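Local coordinates for myosin-I heavy chain (Dictyostelium discoideum, PDB 5EJY), which is an actin-based motor with ATPase activity that takes part in early phagocytosis and adhesion, represented here by a MyTH4-FERM region of its tail, at residues Thr206-Ser211 against Tyr314-Phe319; Gln331-Ser336 against Glu402-Ala407; Leu342-Ser347 against Asp392-Met397. All coordinates share one frame; numbering follows the deposited sequence.

In the fold
From the N terminus, the chain passes through the helical MyTH4 domain and enters the FERM domain. Contact 1 brings the turn following strand 201-207, in the ubiquitin-like first lobe, onto helix 304-322, closing a loop of about a hundred residues and joining the first lobe to the helical central lobe. The two other contacts come later in sequence. Contact 2 runs from the start of helix 331-346 to the connection between helix 390-402 and strand 410-415, the passage to the third lobe. Contact 3 lies wholly within that span, pairing the far end of helix 331-346 with helix 390-402. Contact 1 touches both others, through Leu-318 on Ala-407 and Phe-319 beside Met-397.

Contact 1. Residues Thr206-Ser211 against Tyr314-Phe319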
ATOM      1  N   THR A 206       4.356   8.028   7.606  1.00 26.91           N
ATOM      2  CA  THR A 206       5.492   8.858   7.980  1.00 24.84           C
ATOM      3  C   THR A 206       5.902   9.773   6.824  1.00 28.09           C
ATOM      4  O   THR A 206       6.089   9.313   5.706  1.00 24.62           O
ATOM      5  CB  THR A 206       6.695   7.976   8.349  1.00 34.56           C
ATOM      6  OG1 THR A 206       6.307   7.061   9.380  1.00 32.33           O
ATOM      7  CG2 THR A 206       7.865   8.830   8.831  1.00 32.62           C
ATOM      8  N   ALA A 207       6.053  11.066   7.096  1.00 28.63           N
ATOM      9  CA  ALA A 207       6.538  12.001   6.084  1.00 27.55           C
ATOM     10  C   ALA A 207       8.072  12.031   6.110  1.00 27.41           C
ATOM     11  O   ALA A 207       8.686  11.480   7.016  1.00 29.53           O
ATOM     12  CB  ALA A 207       5.951  13.394   6.319  1.00 27.44           C
ATOM     13  N   THR A 208       8.686  12.663   5.119  1.00 28.14           N
ATOM     14  CA  THR A 208      10.152  12.671   5.022  1.00 31.79           C
ATOM     15  C   THR A 208      10.815  13.416   6.187  1.00 40.15           C
ATOM     16  O   THR A 208      11.969  13.154   6.522  1.00 34.57           O
ATOM     17  CB  THR A 208      10.628  13.270   3.689  1.00 32.20           C
ATOM     18  OG1 THR A 208      10.147  14.614   3.568  1.00 33.35           O
ATOM     19  CG2 THR A 208      10.122  12.432   2.495  1.00 28.58           C
ATOM     20  N   ASP A 209      10.084  14.336   6.814  1.00 30.87           N
ATOM     21  CA  ASP A 209      10.616  15.074   7.952  1.00 29.78           C
ATOM     22  C   ASP A 209      10.374  14.296   9.235  1.00 33.17           C
ATOM     23  O   ASP A 209      10.576  14.805  10.342  1.00 36.76           O
ATOM     24  CB  ASP A 209       9.986  16.464   8.046  1.00 33.88           C
ATOM     25  CG  ASP A 209       8.469  16.413   8.221  1.00 37.21           C
ATOM     26  OD1 ASP A 209       7.930  15.341   8.588  1.00 33.37           O
ATOM     27  OD2 ASP A 209       7.821  17.460   8.006  1.00 37.53           O
ATOM     28  N   GLY A 210       9.931  13.053   9.085  1.00 31.42           N
ATOM     29  CA  GLY A 210       9.731  12.191  10.233  1.00 26.39           C
ATOM     30  C   GLY A 210       8.390  12.383  10.917  1.00 31.05           C
ATOM     31  O   GLY A 210       8.031  11.608  11.801  1.00 31.88           O
ATOM     32  N   SER A 211       7.646  13.410  10.517  1.00 31.18           N
ATOM     33  CA  SER A 211       6.333  13.650  11.121  1.00 36.79           C
ATOM     34  C   SER A 211       5.339  12.546  10.771  1.00 33.30           C
ATOM     35  O   SER A 211       5.474  11.856   9.754  1.00 29.55           O
ATOM     36  CB  SER A 211       5.769  15.019  10.726  1.00 36.98           C
ATOM     37  OG  SER A 211       5.418  15.065   9.354  1.00 34.45           O
ATOM     38  N   TYR A 314      10.981  17.207  -0.028  1.00 21.90           N
ATOM     39  CA  TYR A 314      12.037  16.625  -0.852  1.00 24.21           C
ATOM     40  C   TYR A 314      13.459  16.849  -0.310  1.00 29.52           C
ATOM     41  O   TYR A 314      14.277  15.929  -0.332  1.00 24.23           O
ATOM     42  CB  TYR A 314      11.940  17.074  -2.315  1.00 25.78           C
ATOM     43  CG  TYR A 314      13.127  16.582  -3.114  1.00 26.55           C
ATOM     44  CD1 TYR A 314      13.397  15.218  -3.213  1.00 24.79           C
ATOM     45  CD2 TYR A 314      14.000  17.470  -3.728  1.00 26.49           C
ATOM     46  CE1 TYR A 314      14.503  14.746  -3.924  1.00 22.14           C
ATOM     47  CE2 TYR A 314      15.112  17.003  -4.455  1.00 25.91           C
ATOM     48  CZ  TYR A 314      15.348  15.649  -4.549  1.00 24.96           C
ATOM     49  OH  TYR A 314      16.447  15.190  -5.260  1.00 27.58           O
ATOM     50  N   TYR A 315      13.763  18.054   0.172  1.00 27.23           N
ATOM     51  CA  TYR A 315      15.099  18.312   0.718  1.00 30.08           C
ATOM     52  C   TYR A 315      15.444  17.335   1.833  1.00 29.35           C
ATOM     53  O   TYR A 315      16.581  16.890   1.937  1.00 26.77           O
ATOM     54  CB  TYR A 315      15.247  19.744   1.249  1.00 29.03           C
ATOM     55  CG  TYR A 315      14.978  20.826   0.237  1.00 32.52           C
ATOM     56  CD1 TYR A 315      15.251  20.636  -1.105  1.00 35.84           C
ATOM     57  CD2 TYR A 315      14.420  22.044   0.631  1.00 38.35           C
ATOM     58  CE1 TYR A 315      14.991  21.634  -2.033  1.00 40.22           C
ATOM     59  CE2 TYR A 315      14.165  23.042  -0.283  1.00 35.89           C
ATOM     60  CZ  TYR A 315      14.451  22.833  -1.612  1.00 39.61           C
ATOM     61  OH  TYR A 315      14.186  23.833  -2.523  1.00 46.12           O
ATOM     62  N   HIS A 316      14.473  17.007   2.681  1.00 23.05           N
ATOM     63  CA  HIS A 316      14.717  16.039   3.751  1.00 26.96           C
ATOM     64  C   HIS A 316      15.059  14.675   3.172  1.00 26.32           C
ATOM     65  O   HIS A 316      15.932  13.972   3.680  1.00 26.38           O
ATOM     66  CB  HIS A 316      13.493  15.901   4.661  1.00 29.71           C
ATOM     67  CG  HIS A 316      13.190  17.132   5.454  1.00 36.09           C
ATOM     68  ND1 HIS A 316      12.209  18.028   5.092  1.00 41.49           N
ATOM     69  CD2 HIS A 316      13.743  17.617   6.589  1.00 42.00           C
ATOM     70  CE1 HIS A 316      12.167  19.012   5.971  1.00 43.38           C
ATOM     71  NE2 HIS A 316      13.085  18.783   6.893  1.00 47.42           N
ATOM     72  N   GLN A 317      14.335  14.301   2.124  1.00 24.12           N
ATOM     73  CA  GLN A 317      14.545  13.023   1.437  1.00 25.11           C
ATOM     74  C   GLN A 317      15.933  12.949   0.800  1.00 24.01           C
ATOM     75  O   GLN A 317      16.651  11.970   0.978  1.00 24.70           O
ATOM     76  CB  GLN A 317      13.470  12.846   0.367  1.00 22.15           C
ATOM     77  CG  GLN A 317      13.723  11.752  -0.655  1.00 25.46           C
ATOM     78  CD  GLN A 317      12.567  11.626  -1.636  1.00 23.20           C
ATOM     79  OE1 GLN A 317      11.422  11.892  -1.280  1.00 21.31           O
ATOM     80  NE2 GLN A 317      12.865  11.256  -2.877  1.00 22.43           N
ATOM     81  N   LEU A 318      16.287  13.977   0.042  1.00 23.05           N
ATOM     82  CA  LEU A 318      17.590  14.030  -0.624  1.00 24.76           C
ATOM     83  C   LEU A 318      18.741  14.034   0.374  1.00 29.93           C
ATOM     84  O   LEU A 318      19.730  13.324   0.192  1.00 26.90           O
ATOM     85  CB  LEU A 318      17.665  15.256  -1.524  1.00 24.75           C
ATOM     86  CG  LEU A 318      18.966  15.477  -2.305  1.00 30.26           C
ATOM     87  CD1 LEU A 318      19.351  14.244  -3.130  1.00 25.81           C
ATOM     88  CD2 LEU A 318      18.771  16.682  -3.197  1.00 27.32           C
ATOM     89  N   PHE A 319      18.617  14.838   1.424  1.00 25.92           N
ATOM     90  CA  PHE A 319      19.613  14.862   2.486  1.00 29.24           C
ATOM     91  C   PHE A 319      19.829  13.457   3.020  1.00 29.76           C
ATOM     92  O   PHE A 319      20.963  12.996   3.150  1.00 28.59           O
ATOM     93  CB  PHE A 319      19.144  15.774   3.623  1.00 25.90           C
ATOM     94  CG  PHE A 319      20.114  15.870   4.774  1.00 29.99           C
ATOM     95  CD1 PHE A 319      20.919  16.992   4.924  1.00 27.51           C
ATOM     96  CD2 PHE A 319      20.206  14.850   5.710  1.00 29.55           C
ATOM     97  CE1 PHE A 319      21.798  17.092   5.987  1.00 27.32           C
ATOM     98  CE2 PHE A 319      21.087  14.936   6.773  1.00 34.31           C
ATOM     99  CZ  PHE A 319      21.889  16.060   6.911  1.00 31.79           C
TER
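Thr-208 and Asp-209, at the tip of a beta hairpin, rest on His-316 and Gln-317 of helix 304-322. The CB of Thr-208 lies 4.0 Å from the CB of His-316, and from there the side chain forks. Its methyl CG2 reaches the CB of Gln-317 at 4.0 Å, while its hydroxyl OG1 passes the CB of His-316 at 3.7 Å and gives its hydrogen bond to the carbonyl of Phe-313 in the same helix. With chi1 at 59°, OG1 sits between the backbone N and the carbonyl carbon, and CG2 is left to meet Gln-317. Asp-209 comes down over one face of the His-316 imidazole: its CB stands 3.9 Å from the ring centroid and 7° off the normal, a CH-pi contact. The carboxylate turns away from the helix. Its OD1 accepts from Ser-211 OG at 2.6 Å on the syn lone pair. Ser-211 N, 2.7 Å from Asp-209 OD1 on the anti side and tilted 28° out of the carboxylate plane, closes an Asx turn. The hairpin itself reverses through a type I turn from Ala-207 to Gly-210 with a G1 bulge at Gly-210, joining strands 201-207 and 212-217 of the ubiquitin-like lobe, which meets the helical central lobe here. Gln-317 OE1 accepts from the backbone N of Lys-291, at the end of strand 285-291, a second tie to the first lobe. No hydrogen bond links the two segments; Thr-208 packs a methyl on the helix and bonds a hydroxyl to a helix carbonyl, while Asp-209 presents carbon to the imidazole and keeps its charge with its own turn.

Contact 2. Residues Gln331-Ser336 against Glu402-Ala407; sequences QDYQIS and EKHPLA
Tyr-333 and His-404 meet as a T-shaped (edge-to-face) pair, the imidazole edge directed at one face of the phenol ring. The leading atom is His-404 CD2, which stands 3.6 Å above the Tyr-333 plane and offset toward the rim, with CZ of Tyr-333 its nearest atom at 3.7 Å. Ring centroids are 5.0 Å apart and the planes are inclined at 66°. Beside this, the phenol oxygen Tyr-333 OH passes His-404 CB at 3.6 Å. That oxygen is not spent on the histidine: it hydrogen-bonds to the carbonyl of Leu-400, near the end of helix 390-402, which probably helps set the position of the phenol ring. Tyr-333 reaches across because its CG is anti to the backbone N (chi1 179°), carrying the ring outward from helix 331-346.

The helix belongs to the helical central lobe of the FERM domain, while His-404 lies in the connection that leaves this lobe for strand 410-415 of the next. Here the chain makes a type I beta turn from His-404 to Ala-407, closed by Ala-407 N bonding to His-404 O at 3.0 Å. The same turn fixes the imidazole: Leu-406 N donates to His-404 ND1 at 3.0 Å, nearly straight at 169° and close to the ring plane. ND1 is therefore an acceptor, consistent with a neutral ring carrying its proton on NE2. CD of the following Pro-405 lies over one imidazole face, toward its rim.

Farther out, Leu-322 of helix 304-322 touches both aromatic side chains. Tyr-439 of strand 435-440 packs on His-404, Pro-405 and Leu-406, and at the start of helix 331-346, Asp-330 OD1 accepts from Tyr-333 N.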
ATOM      1  N   GLN A 331      32.678  11.877   2.220  1.00 41.16           N
ATOM      2  CA  GLN A 331      32.573  12.353   3.597  1.00 47.72           C
ATOM      3  C   GLN A 331      32.648  13.876   3.693  1.00 48.32           C
ATOM      4  O   GLN A 331      31.943  14.490   4.504  1.00 42.62           O
ATOM      5  CB  GLN A 331      33.663  11.736   4.468  1.00 51.08           C
ATOM      6  CG  GLN A 331      33.566  10.236   4.674  1.00 51.33           C
ATOM      7  CD  GLN A 331      34.836   9.689   5.301  1.00 59.22           C
ATOM      8  OE1 GLN A 331      35.929  10.205   5.055  1.00 50.16           O
ATOM      9  NE2 GLN A 331      34.700   8.657   6.129  1.00 61.16           N
ATOM     10  N   ASP A 332      33.510  14.483   2.880  1.00 46.33           N
ATOM     11  CA  ASP A 332      33.616  15.939   2.858  1.00 47.10           C
ATOM     12  C   ASP A 332      32.249  16.550   2.573  1.00 43.48           C
ATOM     13  O   ASP A 332      31.818  17.483   3.256  1.00 41.60           O
ATOM     14  CB  ASP A 332      34.602  16.413   1.789  1.00 44.33           C
ATOM     15  CG  ASP A 332      36.061  16.253   2.207  1.00 50.20           C
ATOM     16  OD1 ASP A 332      36.346  16.012   3.403  1.00 50.24           O
ATOM     17  OD2 ASP A 332      36.928  16.387   1.317  1.00 55.85           O
ATOM     18  N   TYR A 333      31.578  16.033   1.550  1.00 43.33           N
ATOM     19  CA  TYR A 333      30.265  16.557   1.181  1.00 45.67           C
ATOM     20  C   TYR A 333      29.253  16.364   2.300  1.00 38.39           C
ATOM     21  O   TYR A 333      28.536  17.298   2.666  1.00 38.57           O
ATOM     22  CB  TYR A 333      29.737  15.911  -0.095  1.00 42.42           C
ATOM     23  CG  TYR A 333      28.369  16.430  -0.467  1.00 37.56           C
ATOM     24  CD1 TYR A 333      27.213  15.814   0.004  1.00 37.32           C
ATOM     25  CD2 TYR A 333      28.234  17.550  -1.272  1.00 39.17           C
ATOM     26  CE1 TYR A 333      25.954  16.304  -0.328  1.00 33.41           C
ATOM     27  CE2 TYR A 333      26.995  18.041  -1.612  1.00 36.92           C
ATOM     28  CZ  TYR A 333      25.854  17.414  -1.140  1.00 38.14           C
ATOM     29  OH  TYR A 333      24.624  17.917  -1.492  1.00 32.20           O
ATOM     30  N   GLN A 334      29.192  15.152   2.841  1.00 32.42           N
ATOM     31  CA  GLN A 334      28.251  14.865   3.912  1.00 40.18           C
ATOM     32  C   GLN A 334      28.509  15.801   5.088  1.00 41.95           C
ATOM     33  O   GLN A 334      27.577  16.310   5.727  1.00 32.57           O
ATOM     34  CB  GLN A 334      28.342  13.400   4.327  1.00 36.27           C
ATOM     35  CG  GLN A 334      27.923  12.441   3.212  1.00 36.86           C
ATOM     36  CD  GLN A 334      28.270  10.996   3.517  1.00 41.36           C
ATOM     37  OE1 GLN A 334      29.281  10.710   4.163  1.00 41.52           O
ATOM     38  NE2 GLN A 334      27.431  10.072   3.052  1.00 33.62           N
ATOM     39  N   ILE A 335      29.785  16.043   5.353  1.00 38.11           N
ATOM     40  CA  ILE A 335      30.186  16.955   6.414  1.00 38.48           C
ATOM     41  C   ILE A 335      29.653  18.353   6.166  1.00 34.14           C
ATOM     42  O   ILE A 335      29.174  19.009   7.089  1.00 38.79           O
ATOM     43  CB  ILE A 335      31.728  17.035   6.542  1.00 41.97           C
ATOM     44  CG1 ILE A 335      32.274  15.737   7.125  1.00 47.65           C
ATOM     45  CG2 ILE A 335      32.125  18.186   7.446  1.00 43.14           C
ATOM     46  CD1 ILE A 335      31.591  15.343   8.410  1.00 49.56           C
ATOM     47  N   SER A 336      29.747  18.815   4.922  1.00 30.95           N
ATOM     48  CA  SER A 336      29.317  20.168   4.601  1.00 35.21           C
ATOM     49  C   SER A 336      27.803  20.379   4.777  1.00 39.48           C
ATOM     50  O   SER A 336      27.378  21.385   5.345  1.00 35.45           O
ATOM     51  CB  SER A 336      29.738  20.547   3.187  1.00 33.19           C
ATOM     52  OG  SER A 336      29.153  19.668   2.250  1.00 42.99           O
ATOM     53  N   GLU A 402      20.961  21.040  -3.795  1.00 32.20           N
ATOM     54  CA  GLU A 402      20.429  21.243  -5.140  1.00 34.44           C
ATOM     55  C   GLU A 402      21.474  21.066  -6.247  1.00 39.64           C
ATOM     56  O   GLU A 402      21.121  20.825  -7.402  1.00 33.73           O
ATOM     57  CB  GLU A 402      19.777  22.625  -5.267  1.00 40.16           C
ATOM     58  CG  GLU A 402      18.414  22.734  -4.604  1.00 46.90           C
ATOM     59  CD  GLU A 402      17.378  21.828  -5.249  1.00 50.96           C
ATOM     60  OE1 GLU A 402      17.639  21.328  -6.364  1.00 51.50           O
ATOM     61  OE2 GLU A 402      16.303  21.617  -4.647  1.00 57.17           O
ATOM     62  N   LYS A 403      22.750  21.193  -5.898  1.00 37.85           N
ATOM     63  CA  LYS A 403      23.815  21.097  -6.900  1.00 44.28           C
ATOM     64  C   LYS A 403      24.468  19.716  -6.953  1.00 41.33           C
ATOM     65  O   LYS A 403      25.354  19.476  -7.780  1.00 41.25           O
ATOM     66  CB  LYS A 403      24.885  22.172  -6.671  1.00 43.69           C
ATOM     67  CG  LYS A 403      24.393  23.600  -6.874  1.00 49.23           C
ATOM     68  CD  LYS A 403      23.864  23.821  -8.285  1.00 48.99           C
ATOM     69  CE  LYS A 403      23.441  25.270  -8.505  1.00 51.58           C
ATOM     70  N   HIS A 404      24.045  18.810  -6.074  1.00 36.41           N
ATOM     71  CA  HIS A 404      24.556  17.437  -6.123  1.00 39.05           C
ATOM     72  C   HIS A 404      24.047  16.736  -7.379  1.00 33.76           C
ATOM     73  O   HIS A 404      22.910  16.963  -7.786  1.00 32.03           O
ATOM     74  CB  HIS A 404      24.137  16.660  -4.879  1.00 36.43           C
ATOM     75  CG  HIS A 404      24.869  15.367  -4.707  1.00 33.45           C
ATOM     76  ND1 HIS A 404      24.551  14.231  -5.423  1.00 35.01           N
ATOM     77  CD2 HIS A 404      25.914  15.035  -3.912  1.00 34.33           C
ATOM     78  CE1 HIS A 404      25.367  13.253  -5.068  1.00 36.11           C
ATOM     79  NE2 HIS A 404      26.198  13.713  -4.149  1.00 34.64           N
ATOM     80  N   PRO A 405      24.901  15.905  -8.020  1.00 32.80           N
ATOM     81  CA  PRO A 405      24.516  15.183  -9.237  1.00 30.79           C
ATOM     82  C   PRO A 405      23.180  14.438  -9.122  1.00 26.27           C
ATOM     83  O   PRO A 405      22.468  14.311 -10.113  1.00 27.63           O
ATOM     84  CB  PRO A 405      25.658  14.165  -9.415  1.00 31.72           C
ATOM     85  CG  PRO A 405      26.826  14.812  -8.802  1.00 38.41           C
ATOM     86  CD  PRO A 405      26.298  15.628  -7.640  1.00 32.94           C
ATOM     87  N   LEU A 406      22.838  13.967  -7.929  1.00 30.45           N
ATOM     88  CA  LEU A 406      21.633  13.141  -7.760  1.00 26.35           C
ATOM     89  C   LEU A 406      20.374  13.941  -7.417  1.00 30.30           C
ATOM     90  O   LEU A 406      19.285  13.367  -7.266  1.00 26.14           O
ATOM     91  CB  LEU A 406      21.870  12.065  -6.697  1.00 22.44           C
ATOM     92  CG  LEU A 406      22.948  11.030  -7.022  1.00 23.49           C
ATOM     93  CD1 LEU A 406      23.023   9.996  -5.932  1.00 24.88           C
ATOM     94  CD2 LEU A 406      22.663  10.367  -8.365  1.00 24.54           C
ATOM     95  N   ALA A 407      20.512  15.256  -7.287  1.00 28.03           N
ATOM     96  CA  ALA A 407      19.346  16.106  -7.044  1.00 29.91           C
ATOM     97  C   ALA A 407      18.338  15.982  -8.165  1.00 28.40           C
ATOM     98  O   ALA A 407      18.702  15.956  -9.333  1.00 28.74           O
ATOM     99  CB  ALA A 407      19.765  17.572  -6.874  1.00 33.84           C
TER

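Contact 3. Residues Leu342-Ser347 against Asp392-Met397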
ATOM      1  N   LEU A 342      23.241  21.302  11.389  1.00 37.14           N
ATOM      2  CA  LEU A 342      23.438  21.437  12.827  1.00 40.37           C
ATOM      3  C   LEU A 342      23.412  22.905  13.247  1.00 34.01           C
ATOM      4  O   LEU A 342      22.842  23.251  14.284  1.00 44.07           O
ATOM      5  CB  LEU A 342      24.751  20.774  13.263  1.00 44.42           C
ATOM      6  CG  LEU A 342      25.016  20.738  14.772  1.00 47.95           C
ATOM      7  CD1 LEU A 342      23.836  20.145  15.530  1.00 43.77           C
ATOM      8  CD2 LEU A 342      26.299  19.958  15.073  1.00 46.20           C
ATOM      9  N   GLN A 343      24.015  23.770  12.439  1.00 35.86           N
ATOM     10  CA  GLN A 343      24.018  25.196  12.744  1.00 42.47           C
ATOM     11  C   GLN A 343      22.593  25.744  12.701  1.00 45.14           C
ATOM     12  O   GLN A 343      22.227  26.649  13.463  1.00 41.19           O
ATOM     13  CB  GLN A 343      24.903  25.957  11.761  1.00 39.44           C
ATOM     14  CG  GLN A 343      24.985  27.464  12.022  1.00 41.06           C
ATOM     15  CD  GLN A 343      25.538  27.813  13.404  1.00 49.65           C
ATOM     16  OE1 GLN A 343      25.330  28.924  13.905  1.00 49.65           O
ATOM     17  NE2 GLN A 343      26.239  26.869  14.025  1.00 47.94           N
ATOM     18  N   PHE A 344      21.791  25.180  11.803  1.00 37.67           N
ATOM     19  CA  PHE A 344      20.401  25.589  11.647  1.00 36.07           C
ATOM     20  C   PHE A 344      19.578  25.166  12.856  1.00 35.63           C
ATOM     21  O   PHE A 344      18.891  25.990  13.475  1.00 36.65           O
ATOM     22  CB  PHE A 344      19.815  25.006  10.354  1.00 37.68           C
ATOM     23  CG  PHE A 344      18.330  25.208  10.216  1.00 37.19           C
ATOM     24  CD1 PHE A 344      17.813  26.450   9.885  1.00 36.63           C
ATOM     25  CD2 PHE A 344      17.456  24.152  10.417  1.00 36.84           C
ATOM     26  CE1 PHE A 344      16.440  26.637   9.766  1.00 37.33           C
ATOM     27  CE2 PHE A 344      16.083  24.338  10.299  1.00 40.83           C
ATOM     28  CZ  PHE A 344      15.583  25.574   9.968  1.00 35.09           C
ATOM     29  N   GLU A 345      19.662  23.888  13.210  1.00 31.08           N
ATOM     30  CA  GLU A 345      18.841  23.342  14.280  1.00 36.48           C
ATOM     31  C   GLU A 345      19.303  23.711  15.694  1.00 42.41           C
ATOM     32  O   GLU A 345      18.484  23.848  16.598  1.00 38.59           O
ATOM     33  CB  GLU A 345      18.722  21.822  14.152  1.00 38.65           C
ATOM     34  CG  GLU A 345      17.989  21.372  12.898  1.00 35.18           C
ATOM     35  CD  GLU A 345      17.765  19.874  12.845  1.00 45.87           C
ATOM     36  OE1 GLU A 345      17.961  19.197  13.872  1.00 46.41           O
ATOM     37  OE2 GLU A 345      17.385  19.364  11.767  1.00 55.99           O
ATOM     38  N   SER A 346      20.610  23.859  15.888  1.00 41.59           N
ATOM     39  CA  SER A 346      21.160  23.993  17.233  1.00 41.11           C
ATOM     40  C   SER A 346      21.918  25.292  17.450  1.00 41.58           C
ATOM     41  O   SER A 346      22.310  25.604  18.575  1.00 43.33           O
ATOM     42  CB  SER A 346      22.063  22.806  17.558  1.00 43.56           C
ATOM     43  OG  SER A 346      21.288  21.649  17.817  1.00 50.12           O
ATOM     44  N   SER A 347      22.122  26.039  16.374  1.00 40.67           N
ATOM     45  CA  SER A 347      22.865  27.285  16.441  1.00 41.75           C
ATOM     46  C   SER A 347      24.326  27.028  16.809  1.00 51.54           C
ATOM     47  O   SER A 347      24.793  25.890  16.742  1.00 49.54           O
ATOM     48  CB  SER A 347      22.218  28.241  17.448  1.00 41.82           C
ATOM     49  OG  SER A 347      22.597  29.571  17.172  1.00 47.37           O
ATOM     50  N   ASP A 392      20.563  31.775   6.771  1.00 41.21           N
ATOM     51  CA  ASP A 392      21.757  31.568   5.964  1.00 41.46           C
ATOM     52  C   ASP A 392      22.186  30.115   5.971  1.00 38.28           C
ATOM     53  O   ASP A 392      22.486  29.552   4.925  1.00 41.10           O
ATOM     54  CB  ASP A 392      22.910  32.445   6.465  1.00 47.42           C
ATOM     55  CG  ASP A 392      22.726  33.902   6.100  1.00 56.45           C
ATOM     56  OD1 ASP A 392      22.136  34.175   5.031  1.00 55.49           O
ATOM     57  OD2 ASP A 392      23.170  34.770   6.883  1.00 60.56           O
ATOM     58  N   ALA A 393      22.232  29.521   7.160  1.00 40.65           N
ATOM     59  CA  ALA A 393      22.602  28.120   7.296  1.00 40.74           C
ATOM     60  C   ALA A 393      21.717  27.248   6.405  1.00 39.49           C
ATOM     61  O   ALA A 393      22.216  26.434   5.627  1.00 39.49           O
ATOM     62  CB  ALA A 393      22.501  27.685   8.749  1.00 33.73           C
ATOM     63  N   LYS A 394      20.404  27.432   6.505  1.00 35.57           N
ATOM     64  CA  LYS A 394      19.480  26.657   5.682  1.00 37.75           C
ATOM     65  C   LYS A 394      19.681  26.907   4.182  1.00 40.60           C
ATOM     66  O   LYS A 394      19.690  25.965   3.392  1.00 34.56           O
ATOM     67  CB  LYS A 394      18.018  26.917   6.072  1.00 35.87           C
ATOM     68  CG  LYS A 394      17.025  26.001   5.342  1.00 38.81           C
ATOM     69  CD  LYS A 394      15.580  26.332   5.693  1.00 43.34           C
ATOM     70  CE  LYS A 394      14.604  25.337   5.065  1.00 52.01           C
ATOM     71  NZ  LYS A 394      14.306  24.196   5.985  1.00 49.84           N
ATOM     72  N   LYS A 395      19.835  28.167   3.790  1.00 35.58           N
ATOM     73  CA  LYS A 395      20.030  28.496   2.377  1.00 36.57           C
ATOM     74  C   LYS A 395      21.288  27.835   1.793  1.00 43.60           C
ATOM     75  O   LYS A 395      21.282  27.343   0.660  1.00 38.70           O
ATOM     76  CB  LYS A 395      20.096  30.012   2.175  1.00 44.53           C
ATOM     77  N   GLN A 396      22.364  27.821   2.568  1.00 40.92           N
ATOM     78  CA  GLN A 396      23.601  27.211   2.109  1.00 43.94           C
ATOM     79  C   GLN A 396      23.433  25.701   1.930  1.00 42.55           C
ATOM     80  O   GLN A 396      23.886  25.144   0.937  1.00 37.67           O
ATOM     81  CB  GLN A 396      24.749  27.513   3.072  1.00 41.84           C
ATOM     82  CG  GLN A 396      25.195  28.968   3.091  1.00 46.15           C
ATOM     83  CD  GLN A 396      26.532  29.143   3.792  1.00 49.09           C
ATOM     84  OE1 GLN A 396      27.454  28.356   3.588  1.00 49.26           O
ATOM     85  NE2 GLN A 396      26.635  30.163   4.636  1.00 53.10           N
ATOM     86  N   MET A 397      22.780  25.051   2.894  1.00 42.53           N
ATOM     87  CA  MET A 397      22.506  23.612   2.824  1.00 39.62           C
ATOM     88  C   MET A 397      21.696  23.265   1.575  1.00 37.04           C
ATOM     89  O   MET A 397      22.053  22.357   0.817  1.00 36.32           O
ATOM     90  CB  MET A 397      21.766  23.147   4.083  1.00 37.46           C
ATOM     91  CG  MET A 397      21.581  21.633   4.203  1.00 38.10           C
ATOM     92  SD  MET A 397      20.488  21.188   5.569  1.00 40.26           S
ATOM     93  CE  MET A 397      18.940  21.889   4.988  1.00 38.09           C
TER
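The shortest polar bond here, Ser-346 N to Leu-342 O at 2.8 Å, spans the helical turn that carries Phe-344, which packs on Ala-393 and Lys-394. Two helices of the FERM central lobe, 331-346 and 390-402, pack roughly antiparallel; over 342-346 and 392-397 the axes approach to 8.5 Å, with their N-to-C directions at 148°. The small Ala-393 lets the backbones come close: its CB lies 4.0 Å from Phe-344 N and 4.1 Å from Phe-344 CB. On one flank the aliphatic CG of Gln-343 touches the same methyl, also at 4.1 Å. On the other, Phe-344 and Lys-394 run side by side and point the same way, each with CG anti to its own backbone nitrogen (chi1 171° and -173°). The alkyl chain of Lys-394 stays extended, meets the ring through CB and CD, and bends only at chi4, where NZ makes a long, weak ion pair with Glu-312 of helix 304-322. No hydrogen bond crosses between the two segments, and the lysine charge probably leans, weakly, toward that third helix. Phe-344 CD1 approaches Lys-394 CB obliquely at 3.8 Å, and Phe-344 CE1 meets Lys-394 CD at 4.2 Å.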